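Local coordinates for uracil-dna glycosylase (Deinococcus radiodurans, PDB 4UQM), which belongs to the uracil-DNA glycosylase superfamily, single-chain alpha/beta enzymes built around a central parallel sheet, and is modelled here with DNA, at residues Gly101-Val104 and Leu108-Ile111. The protein carries 1 engineered substitution. Residues are numbered along the deposited sequence; the frame is centred on the assembly and turned at random.
Sequences GVRV and LRNI. With nucleotides of chain C.
Val104 and Arg109 form most of this contact, which folds the loop before helix 106-118 back over the start of that helix, within the alpha/beta fold of the uracil-DNA glycosylases and on the side facing the bound DNA. Val104 has CG1 anti to its backbone N (chi1 176°), directing this methyl at the helix, where it lies 3.8 Å from Leu108 CB. Leu108 also packs on Tyr85. The Arg109 side chain has two conformers; in one of them its CB stands back from the loop, but with chi1 at -67° the chain turns away from the carbonyl carbon and runs extended from CG to NE across Val104. Arg109 CG passes over Val104 CG1 at 3.6 Å, and CD continues beside the carbonyl oxygen. At the end of the chain, NE lies 2.9 Å from Val104 O, and NH2 lies an equal 2.9 Å from that same oxygen. Val104 CB lies over one face of the same guanidinium, toward its rim. In the plane of the group, at its edge, Arg103 CG comes 3.5 Å from Arg109 NH2. The two guanidinium planes are 41° apart. Arg103, bent about CG-CD, presents one guanidinium face to DA13 of chain C, with NH1 3.7 Å from C5', a contact with the sugar-phosphate backbone. The positive charge of Arg103, whose NH1 approaches OP1, would probably favour the phosphate of DA13 of chain C. A water joins loop and helix, accepting from Val104 N at 2.9 Å and also from Arg109 NH2 at 2.7 Å.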
# COMPACT_ATOMS: atom_id res chain seq x y z
N GLY A 101 -5.23 7.73 17.75
CA GLY A 101 -4.77 7.45 19.09
C GLY A 101 -3.39 6.79 19.15
O GLY A 101 -2.74 6.80 20.18
N VAL A 102 -2.97 6.19 18.04
CA VAL A 102 -1.75 5.41 17.97
C VAL A 102 -0.56 6.30 17.62
O VAL A 102 -0.67 7.14 16.74
CB VAL A 102 -1.90 4.24 16.97
CG1 VAL A 102 -0.59 3.46 16.87
CG2 VAL A 102 -3.04 3.33 17.37
N ARG A 103 0.57 6.09 18.31
CA ARG A 103 1.79 6.81 18.04
C ARG A 103 2.18 6.68 16.55
O ARG A 103 2.11 5.59 15.96
CB ARG A 103 2.93 6.26 18.89
CG ARG A 103 4.28 7.00 18.74
CD ARG A 103 5.41 6.38 19.53
NE ARG A 103 5.03 6.14 20.94
CZ ARG A 103 4.89 7.05 21.90
NH1 ARG A 103 5.08 8.35 21.69
NH2 ARG A 103 4.57 6.65 23.14
N VAL A 104 2.58 7.77 15.93
CA VAL A 104 3.05 7.76 14.55
C VAL A 104 4.35 6.97 14.44
O VAL A 104 5.36 7.37 15.07
CB VAL A 104 3.26 9.21 14.02
CG1 VAL A 104 3.84 9.21 12.61
CG2 VAL A 104 1.90 9.95 14.04
N LEU A 108 6.34 6.56 9.04
CA LEU A 108 5.37 7.60 8.75
C LEU A 108 5.90 8.98 9.19
O LEU A 108 5.66 9.97 8.50
CB LEU A 108 4.01 7.29 9.35
CG LEU A 108 2.85 8.24 8.97
CD1 LEU A 108 2.68 8.40 7.46
CD2 LEU A 108 1.54 7.85 9.64
N ARG A 109 6.66 9.03 10.28
CA ARG A 109 7.35 10.28 10.64
C ARG A 109 8.22 10.73 9.51
O ARG A 109 8.29 11.92 9.23
CB ARG A 109 8.21 10.12 11.87
CG ARG A 109 7.38 9.87 13.07
CD ARG A 109 8.15 10.02 14.33
NE ARG A 109 7.28 9.52 15.35
CZ ARG A 109 6.32 10.23 15.91
NH1 ARG A 109 6.12 11.54 15.61
NH2 ARG A 109 5.60 9.61 16.82
N ASN A 110 8.89 9.78 8.85
CA ASN A 110 9.76 10.14 7.73
C ASN A 110 8.96 10.55 6.51
O ASN A 110 9.35 11.49 5.82
CB ASN A 110 10.70 8.99 7.43
CG ASN A 110 11.83 8.89 8.43
OD1 ASN A 110 12.09 9.83 9.19
ND2 ASN A 110 12.57 7.79 8.39
N ILE A 111 7.86 9.86 6.20
CA ILE A 111 6.95 10.30 5.18
C ILE A 111 6.53 11.77 5.42
O ILE A 111 6.49 12.59 4.49
CB ILE A 111 5.74 9.35 5.06
CG1 ILE A 111 6.14 8.04 4.37
CG2 ILE A 111 4.56 9.98 4.31
CD1 ILE A 111 5.15 6.93 4.63
P DA C 13 9.57 9.89 22.26
OP1 DA C 13 8.32 10.48 21.80
OP2 DA C 13 10.44 10.64 23.18
O5' DA C 13 9.08 8.55 22.95
C5' DA C 13 8.67 7.42 22.19
C4' DA C 13 8.94 6.18 23.00
O4' DA C 13 10.35 5.92 22.89
C3' DA C 13 8.64 6.34 24.49
O3' DA C 13 7.92 5.24 25.04
C2' DA C 13 10.02 6.59 25.09
C1' DA C 13 10.92 5.80 24.18
N9 DA C 13 12.30 6.28 24.09
C8 DA C 13 12.69 7.57 23.89
N7 DA C 13 13.98 7.74 23.80
C5 DA C 13 14.49 6.46 23.99
C6 DA C 13 15.79 5.96 24.03
N6 DA C 13 16.87 6.73 23.90
N1 DA C 13 15.96 4.64 24.24
C2 DA C 13 14.87 3.88 24.35
N3 DA C 13 13.59 4.23 24.34
C4 DA C 13 13.46 5.55 24.14
O HOH W 1 3.09 10.11 17.64